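Local coordinates for protein glycoside hydrolase family 31 (Kribbella flavida DSM 17836, PDB 5X3I) that hydrolyses the alpha-1,3-glucosidic linkages of a cyclic tetrasaccharide made from starch, releasing isomaltose inside the cell, at residues A[43-48]-A[137-142]; A[411-416]-A[437-442]; A[579-584]-A[719-724]. The protein carries 1 engineered substitution. One frame throughout, in Å; residues are numbered along the deposited sequence.

Contact 1 of 3, residues A[43-48]-A[137-142]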
loop_
_atom_site.group_PDB
_atom_site.type_symbol
_atom_site.label_atom_id
_atom_site.label_comp_id
_atom_site.label_asym_id
_atom_site.label_seq_id
_atom_site.Cartn_x
_atom_site.Cartn_y
_atom_site.Cartn_z
ATOM N N VAL A 43 -25.902 0.511 -4.559
ATOM C CA VAL A 43 -25.985 1.383 -5.707
ATOM C C VAL A 43 -26.613 0.633 -6.876
ATOM O O VAL A 43 -27.416 1.190 -7.608
ATOM C CB VAL A 43 -24.604 1.920 -6.101
ATOM C CG1 VAL A 43 -24.716 2.841 -7.289
ATOM C CG2 VAL A 43 -23.969 2.642 -4.922
ATOM N N LEU A 44 -26.252 -0.639 -7.027
ATOM C CA LEU A 44 -26.807 -1.489 -8.076
ATOM C C LEU A 44 -27.506 -2.710 -7.472
ATOM O O LEU A 44 -26.903 -3.763 -7.315
ATOM C CB LEU A 44 -25.711 -1.935 -9.045
ATOM C CG LEU A 44 -26.133 -2.812 -10.227
ATOM C CD1 LEU A 44 -27.088 -2.068 -11.122
ATOM C CD2 LEU A 44 -24.911 -3.271 -11.016
ATOM N N PRO A 45 -28.788 -2.569 -7.126
ATOM C CA PRO A 45 -29.522 -3.671 -6.495
ATOM C C PRO A 45 -29.839 -4.776 -7.483
ATOM O O PRO A 45 -30.029 -4.493 -8.663
ATOM C CB PRO A 45 -30.813 -3.007 -6.002
ATOM C CG PRO A 45 -30.607 -1.537 -6.186
ATOM C CD PRO A 45 -29.632 -1.380 -7.292
ATOM N N LEU A 46 -29.877 -6.016 -7.017
ATOM C CA LEU A 46 -30.382 -7.104 -7.842
ATOM C C LEU A 46 -31.892 -6.964 -7.963
ATOM O O LEU A 46 -32.540 -6.446 -7.056
ATOM C CB LEU A 46 -30.020 -8.464 -7.250
ATOM C CG LEU A 46 -28.527 -8.773 -7.128
ATOM C CD1 LEU A 46 -28.308 -10.179 -6.600
ATOM C CD2 LEU A 46 -27.848 -8.598 -8.464
ATOM N N ALA A 47 -32.447 -7.400 -9.085
ATOM C CA ALA A 47 -33.897 -7.485 -9.213
ATOM C C ALA A 47 -34.438 -8.341 -8.081
ATOM O O ALA A 47 -33.955 -9.443 -7.845
ATOM C CB ALA A 47 -34.290 -8.063 -10.564
ATOM N N GLY A 48 -35.418 -7.820 -7.355
ATOM C CA GLY A 48 -35.973 -8.540 -6.227
ATOM C C GLY A 48 -35.473 -8.027 -4.893
ATOM O O GLY A 48 -36.087 -8.276 -3.862
ATOM N N PHE A 137 -33.633 11.028 -10.136
ATOM C CA PHE A 137 -32.668 9.940 -10.136
ATOM C C PHE A 137 -33.326 8.694 -10.710
ATOM O O PHE A 137 -34.538 8.521 -10.603
ATOM C CB PHE A 137 -32.149 9.654 -8.726
ATOM C CG PHE A 137 -31.615 10.860 -8.013
ATOM C CD1 PHE A 137 -32.352 11.471 -7.014
ATOM C CD2 PHE A 137 -30.372 11.378 -8.333
ATOM C CE1 PHE A 137 -31.863 12.580 -6.349
ATOM C CE2 PHE A 137 -29.876 12.489 -7.674
ATOM C CZ PHE A 137 -30.621 13.089 -6.681
ATOM N N GLU A 138 -32.530 7.829 -11.326
ATOM C CA GLU A 138 -33.050 6.574 -11.841
ATOM C C GLU A 138 -32.180 5.407 -11.411
ATOM O O GLU A 138 -30.957 5.510 -11.374
ATOM C CB GLU A 138 -33.157 6.616 -13.367
ATOM C CG GLU A 138 -33.817 5.383 -13.964
ATOM C CD GLU A 138 -34.061 5.504 -15.451
ATOM O OE1 GLU A 138 -34.750 4.624 -16.008
ATOM O OE2 GLU A 138 -33.567 6.474 -16.064
ATOM N N VAL A 139 -32.821 4.295 -11.078
ATOM C CA VAL A 139 -32.099 3.077 -10.770
ATOM C C VAL A 139 -32.738 1.891 -11.494
ATOM O O VAL A 139 -33.954 1.716 -11.474
ATOM C CB VAL A 139 -32.050 2.829 -9.255
ATOM C CG1 VAL A 139 -33.452 2.803 -8.661
ATOM C CG2 VAL A 139 -31.284 1.556 -8.942
ATOM N N SER A 140 -31.901 1.121 -12.178
ATOM C CA SER A 140 -32.316 -0.065 -12.908
ATOM C C SER A 140 -31.757 -1.327 -12.265
ATOM O O SER A 140 -30.542 -1.466 -12.139
ATOM C CB SER A 140 -31.862 0.020 -14.363
ATOM O OG SER A 140 -32.286 1.227 -14.966
ATOM N N PRO A 141 -32.635 -2.254 -11.861
ATOM C CA PRO A 141 -32.227 -3.513 -11.229
ATOM C C PRO A 141 -31.420 -4.404 -12.166
ATOM O O PRO A 141 -31.619 -4.357 -13.373
ATOM C CB PRO A 141 -33.559 -4.173 -10.872
ATOM C CG PRO A 141 -34.516 -3.625 -11.867
ATOM C CD PRO A 141 -34.087 -2.203 -12.099
ATOM N N ALA A 142 -30.523 -5.205 -11.608
ATOM C CA ALA A 142 -29.652 -6.050 -12.415
ATOM C C ALA A 142 -29.837 -7.523 -12.095
ATOM O O ALA A 142 -30.326 -7.879 -11.031
ATOM C CB ALA A 142 -28.193 -5.653 -12.219
#

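Contact 2 of 3, residues A[411-416]-A[437-442]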
loop_
_atom_site.group_PDB
_atom_site.type_symbol
_atom_site.label_atom_id
_atom_site.label_comp_id
_atom_site.label_asym_id
_atom_site.label_seq_id
_atom_site.Cartn_x
_atom_site.Cartn_y
_atom_site.Cartn_z
ATOM N N ALA A 411 -4.122 26.893 -8.564
ATOM C CA ALA A 411 -4.803 27.626 -9.617
ATOM C C ALA A 411 -4.221 27.260 -10.976
ATOM O O ALA A 411 -4.961 27.081 -11.931
ATOM C CB ALA A 411 -4.711 29.123 -9.383
ATOM N N ALA A 412 -2.896 27.153 -11.056
ATOM C CA ALA A 412 -2.255 26.725 -12.288
ATOM C C ALA A 412 -2.697 25.316 -12.674
ATOM O O ALA A 412 -2.850 25.027 -13.843
ATOM C CB ALA A 412 -0.753 26.778 -12.159
ATOM N N MET A 413 -2.877 24.449 -11.687
ATOM C CA MET A 413 -3.286 23.077 -11.956
ATOM C C MET A 413 -4.630 23.036 -12.672
ATOM O O MET A 413 -4.801 22.293 -13.628
ATOM C CB MET A 413 -3.371 22.266 -10.666
ATOM C CG MET A 413 -2.045 21.832 -10.096
ATOM S SD MET A 413 -2.225 20.934 -8.559
ATOM C CE MET A 413 -2.758 19.333 -9.128
ATOM N N VAL A 414 -5.575 23.843 -12.197
ATOM C CA VAL A 414 -6.898 23.912 -12.808
ATOM C C VAL A 414 -6.813 24.583 -14.174
ATOM O O VAL A 414 -7.362 24.082 -15.140
ATOM C CB VAL A 414 -7.907 24.681 -11.925
ATOM C CG1 VAL A 414 -9.242 24.870 -12.661
ATOM C CG2 VAL A 414 -8.111 23.965 -10.594
ATOM N N ARG A 415 -6.109 25.709 -14.246
ATOM C CA ARG A 415 -6.009 26.480 -15.481
ATOM C C ARG A 415 -5.365 25.680 -16.615
ATOM O O ARG A 415 -5.835 25.712 -17.741
ATOM C CB ARG A 415 -5.210 27.772 -15.244
ATOM C CG ARG A 415 -5.123 28.699 -16.462
ATOM C CD ARG A 415 -4.060 29.792 -16.317
ATOM N NE ARG A 415 -3.871 30.168 -14.930
ATOM C CZ ARG A 415 -2.739 29.994 -14.256
ATOM N NH1 ARG A 415 -2.676 30.346 -12.992
ATOM N NH2 ARG A 415 -1.675 29.478 -14.849
ATOM N N ASP A 416 -4.264 24.996 -16.321
ATOM C CA ASP A 416 -3.502 24.301 -17.354
ATOM C C ASP A 416 -3.808 22.814 -17.480
ATOM O O ASP A 416 -3.111 22.094 -18.183
ATOM C CB ASP A 416 -2.014 24.527 -17.131
ATOM C CG ASP A 416 -1.626 25.978 -17.344
ATOM O OD1 ASP A 416 -2.438 26.717 -17.921
ATOM O OD2 ASP A 416 -0.527 26.380 -16.938
ATOM N N GLN A 437 -10.047 18.207 0.616
ATOM C CA GLN A 437 -10.345 18.875 -0.641
ATOM C C GLN A 437 -9.099 19.209 -1.453
ATOM O O GLN A 437 -9.148 20.069 -2.326
ATOM C CB GLN A 437 -11.125 20.163 -0.377
ATOM C CG GLN A 437 -12.346 19.971 0.487
ATOM C CD GLN A 437 -13.490 19.404 -0.298
ATOM O OE1 GLN A 437 -14.135 20.117 -1.067
ATOM N NE2 GLN A 437 -13.743 18.109 -0.131
ATOM N N ALA A 438 -7.999 18.510 -1.199
ATOM C CA ALA A 438 -6.783 18.732 -1.973
ATOM C C ALA A 438 -6.961 18.192 -3.388
ATOM O O ALA A 438 -7.630 17.188 -3.579
ATOM C CB ALA A 438 -5.587 18.076 -1.291
ATOM N N LEU A 439 -6.368 18.858 -4.375
ATOM C CA LEU A 439 -6.352 18.348 -5.753
ATOM C C LEU A 439 -5.327 17.232 -5.926
ATOM O O LEU A 439 -4.343 17.174 -5.198
ATOM C CB LEU A 439 -6.038 19.470 -6.745
ATOM C CG LEU A 439 -6.781 20.778 -6.501
ATOM C CD1 LEU A 439 -6.396 21.808 -7.526
ATOM C CD2 LEU A 439 -8.282 20.527 -6.520
ATOM N N MET A 440 -5.563 16.353 -6.889
ATOM C CA MET A 440 -4.593 15.325 -7.255
ATOM C C MET A 440 -3.959 15.676 -8.591
ATOM O O MET A 440 -4.673 15.861 -9.565
ATOM C CB MET A 440 -5.249 13.940 -7.349
ATOM C CG MET A 440 -5.753 13.341 -6.035
ATOM S SD MET A 440 -6.580 11.742 -6.286
ATOM C CE MET A 440 -5.179 10.653 -6.509
ATOM N N PRO A 441 -2.619 15.757 -8.650
ATOM C CA PRO A 441 -2.029 15.989 -9.973
ATOM C C PRO A 441 -2.311 14.794 -10.871
ATOM O O PRO A 441 -2.289 13.665 -10.398
ATOM C CB PRO A 441 -0.529 16.130 -9.679
ATOM C CG PRO A 441 -0.316 15.324 -8.455
ATOM C CD PRO A 441 -1.601 15.452 -7.635
ATOM N N ASP A 442 -2.539 15.010 -12.152
ATOM C CA ASP A 442 -2.892 13.864 -12.948
ATOM C C ASP A 442 -1.605 13.302 -13.512
ATOM O O ASP A 442 -1.145 13.699 -14.571
ATOM C CB ASP A 442 -3.851 14.316 -14.060
ATOM C CG ASP A 442 -4.386 13.181 -14.904
ATOM O OD1 ASP A 442 -3.875 12.054 -14.849
ATOM O OD2 ASP A 442 -5.333 13.451 -15.661
#

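Contact 3 of 3, residues A[579-584]-A[719-724]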
loop_
_atom_site.group_PDB
_atom_site.type_symbol
_atom_site.label_atom_id
_atom_site.label_comp_id
_atom_site.label_asym_id
_atom_site.label_seq_id
_atom_site.Cartn_x
_atom_site.Cartn_y
_atom_site.Cartn_z
ATOM N N TYR A 579 10.283 -5.269 20.220
ATOM C CA TYR A 579 11.213 -4.461 19.428
ATOM C C TYR A 579 12.390 -5.305 18.931
ATOM O O TYR A 579 12.695 -5.310 17.746
ATOM C CB TYR A 579 11.708 -3.276 20.252
ATOM C CG TYR A 579 12.553 -2.260 19.505
ATOM C CD1 TYR A 579 11.992 -1.425 18.547
ATOM C CD2 TYR A 579 13.902 -2.117 19.787
ATOM C CE1 TYR A 579 12.762 -0.480 17.881
ATOM C CE2 TYR A 579 14.680 -1.175 19.134
ATOM C CZ TYR A 579 14.107 -0.359 18.179
ATOM O OH TYR A 579 14.882 0.578 17.532
ATOM N N LEU A 580 13.012 -6.050 19.836
ATOM C CA LEU A 580 14.191 -6.842 19.489
ATOM C C LEU A 580 13.859 -8.080 18.661
ATOM O O LEU A 580 14.649 -8.478 17.821
ATOM C CB LEU A 580 14.953 -7.243 20.755
ATOM C CG LEU A 580 15.669 -6.062 21.420
ATOM C CD1 LEU A 580 16.149 -6.430 22.806
ATOM C CD2 LEU A 580 16.830 -5.585 20.548
ATOM N N ARG A 581 12.698 -8.689 18.891
ATOM C CA ARG A 581 12.254 -9.768 18.005
ATOM C C ARG A 581 12.038 -9.207 16.600
ATOM O O ARG A 581 12.445 -9.801 15.620
ATOM C CB ARG A 581 10.961 -10.428 18.506
ATOM C CG ARG A 581 11.081 -11.199 19.820
ATOM C CD ARG A 581 12.186 -12.245 19.800
ATOM N NE ARG A 581 12.011 -13.222 20.871
ATOM C CZ ARG A 581 12.936 -14.092 21.255
ATOM N NH1 ARG A 581 14.123 -14.101 20.667
ATOM N NH2 ARG A 581 12.681 -14.943 22.236
ATOM N N ALA A 582 11.381 -8.058 16.524
ATOM C CA ALA A 582 11.139 -7.408 15.243
ATOM C C ALA A 582 12.452 -7.024 14.574
ATOM O O ALA A 582 12.660 -7.311 13.406
ATOM C CB ALA A 582 10.270 -6.182 15.423
ATOM N N ALA A 583 13.330 -6.375 15.333
ATOM C CA ALA A 583 14.605 -5.913 14.796
ATOM C C ALA A 583 15.430 -7.075 14.253
ATOM O O ALA A 583 16.001 -6.976 13.175
ATOM C CB ALA A 583 15.389 -5.151 15.855
ATOM N N ALA A 584 15.478 -8.178 14.996
ATOM C CA ALA A 584 16.277 -9.323 14.579
ATOM C C ALA A 584 15.782 -9.927 13.273
ATOM O O ALA A 584 16.573 -10.193 12.377
ATOM C CB ALA A 584 16.302 -10.375 15.660
ATOM N N ARG A 719 15.716 -24.952 18.675
ATOM C CA ARG A 719 16.883 -24.373 19.320
ATOM C C ARG A 719 16.453 -23.298 20.295
ATOM O O ARG A 719 15.308 -22.856 20.266
ATOM C CB ARG A 719 17.857 -23.802 18.288
ATOM C CG ARG A 719 17.275 -22.751 17.357
ATOM C CD ARG A 719 18.376 -21.893 16.751
ATOM N NE ARG A 719 19.101 -21.203 17.807
ATOM C CZ ARG A 719 20.386 -21.378 18.084
ATOM N NH1 ARG A 719 20.927 -20.708 19.082
ATOM N NH2 ARG A 719 21.130 -22.201 17.362
ATOM N N ASP A 720 17.365 -22.883 21.166
ATOM C CA ASP A 720 17.073 -21.805 22.100
ATOM C C ASP A 720 16.977 -20.468 21.380
ATOM O O ASP A 720 17.693 -20.223 20.415
ATOM C CB ASP A 720 18.137 -21.724 23.189
ATOM C CG ASP A 720 18.160 -22.951 24.059
ATOM O OD1 ASP A 720 17.169 -23.701 24.041
ATOM O OD2 ASP A 720 19.164 -23.164 24.761
ATOM N N VAL A 721 16.094 -19.602 21.858
ATOM C CA VAL A 721 15.988 -18.274 21.278
ATOM C C VAL A 721 16.064 -17.167 22.323
ATOM O O VAL A 721 15.077 -16.504 22.615
ATOM C CB VAL A 721 14.694 -18.128 20.459
ATOM C CG1 VAL A 721 14.861 -18.799 19.114
ATOM C CG2 VAL A 721 13.502 -18.715 21.210
ATOM N N PRO A 722 17.267 -16.935 22.867
ATOM C CA PRO A 722 17.478 -15.717 23.650
ATOM C C PRO A 722 17.333 -14.524 22.713
ATOM O O PRO A 722 17.340 -14.729 21.510
ATOM C CB PRO A 722 18.908 -15.868 24.158
ATOM C CG PRO A 722 19.569 -16.708 23.121
ATOM C CD PRO A 722 18.518 -17.685 22.676
ATOM N N LEU A 723 17.176 -13.319 23.238
ATOM C CA LEU A 723 16.892 -12.166 22.384
ATOM C C LEU A 723 17.959 -11.898 21.313
ATOM O O LEU A 723 17.676 -11.271 20.302
ATOM C CB LEU A 723 16.683 -10.923 23.248
ATOM C CG LEU A 723 15.387 -10.989 24.067
ATOM C CD1 LEU A 723 15.132 -9.734 24.873
ATOM C CD2 LEU A 723 14.212 -11.255 23.147
ATOM N N GLU A 724 19.169 -12.407 21.493
ATOM C CA GLU A 724 20.210 -12.117 20.516
ATOM C C GLU A 724 20.151 -13.074 19.330
ATOM O O GLU A 724 20.959 -12.984 18.418
ATOM C CB GLU A 724 21.599 -12.167 21.159
ATOM C CG GLU A 724 22.058 -13.542 21.583
ATOM C CD GLU A 724 21.861 -13.794 23.064
ATOM O OE1 GLU A 724 22.514 -14.720 23.589
ATOM O OE2 GLU A 724 21.059 -13.073 23.705
HETATM O O HOH W 1 15.508 -10.913 19.042
#

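Contact 1 of 3, residues A[43-48]-A[137-142]
Leu46 and Ala142 form a single beta bridge in which the peptide N-H of Ala142 meets Pro45 O, N to O 3.1 Å, and Ala47 N meets Ala142 O at 2.9 Å. Both carbonyls also take a CA-H...O contact: Pro141 CA approaches Pro45 O, and Leu46 CA lies 3.3 Å from Ala142 O. The touching parts run 55° apart, so the two backbones pair at the bridge and diverge on the way to Val139 and Val43. Apolar side chains fill in around the bridge. With CG swung opposite the backbone N (chi1 -179°), Leu44 brings CD1 to 3.9 Å from Ala142 CB and close to Ser140 O. On the diverging side, CG2 of Val139 meets the Pro45 ring at CD, 3.8 Å away, the two side chains crossing obliquely. Past the bridge the methyl carbon CB of Ala47 lies 4.0 Å from CB of Pro141. Away from the catalytic residues, the bridge ties the loop between strands 40-41 and 52-56 to the chain running from strand 130-139 to strand 143-145, where the four-stranded antiparallel sheet gives way to the six-stranded one. Strand 159-167 of that second sheet adjoins the bridge, Leu165 touching Leu44, Leu46 and Ala142, while Val139 pairs through its backbone with Val119.

Contact 2 of 3, residues A[411-416]-A[437-442]
Met413 sends its terminal methyl against the backbone of Met440 and Pro441, and this is the tight part of the contact. Met413 CE lies 3.5 Å from Pro441 CA and also touches Met440 C. Two side-chain carbons close in on the same methyl: Pro441 CB stands 3.9 Å from Met413 CE, and Leu439 CB is slightly farther off. One carbon thus touches three successive residues of 437-442. The reach comes from a chain extended at chi2 and bent at chi3 (77°), which turns CE toward the backbone beside the proline. No hydrogen bond joins the two segments, so the contact rests on apolar packing. In the TIM-barrel domain of this family 31 glycosidase, helix 404-415 follows strand 388-393 of the parallel barrel, and 437-442 belongs to the irregular chain between that helix and helix 446-454. Met440 starts its side chain away from 411-416, and that side chain lies about 8 Å from that of Glu474, probably an active-site residue. On its outer side the contact is looser. Exposed Val414 offers only CG2, which stands 4.1 Å from CD1 of Leu439, the two side chains crossing at about a right angle. Val414 loses little surface here, whereas Met413 is buried and covered further by Trp451 and Trp452 of helix 446-454. Trp452 also touches Pro441, and Gln397 and Thr399 border Met413 and Leu439 respectively.

Contact 3 of 3, residues A[579-584]-A[719-724]
Arg581 grips Val721 O end-on with both terminal nitrogens. Arg581 NH2 makes the straighter bond to Val721 O, 2.9 Å at an N-H...O angle of 160° and in the carbonyl plane; Arg581 NH1 reaches the same Val721 O at 3.2 Å, from above that plane. The oxygen itself lies 1° from the guanidinium plane, and NH1 adds a weak bond to Pro722 O. Over one face of the guanidinium sits CD2 of Leu723, 3.6 Å from CZ of Arg581. Beside it, CD1 of Leu723 meets CD1 of Leu580 at 4.0 Å, the two side chains crossing at about a right angle. An alanine here removes both donors, which is likely to leave the Val721 carbonyl without its mates and the Leu723 methyl without the flat group beneath it. The contact joins helix 576-586 of the TIM-barrel domain to the chain leaving strand 715-720 in the C-terminal domain, so the arginine acts across a domain interface. A bend at chi2 (-54°) directs the arginine chain to the carbonyls, and Trp541 and Phe544 of helix 541-556 pack against it. Leu625 of helix 622-650 touches Leu723, while Val721 pairs through its backbone with Thr692.

The three contacts follow one another along the chain, each closing before the next opens, and none touches another. Contact 1 bridges the N-terminal beta region and the chain leading into the six-stranded sheet, contact 2 sets a helix against a loop within the TIM-barrel domain, close to a probable active-site residue, and contact 3 ties that barrel to the C-terminal domain. Contacts 2 and 3 therefore share the barrel domain, yet their centres are 49 Å apart. Contact 1 is 35 Å from contact 2 and 56 Å from contact 3, centre to centre; contact 3 lies across the chain's centre from both others. Successive parts of the chain are thus joined independently.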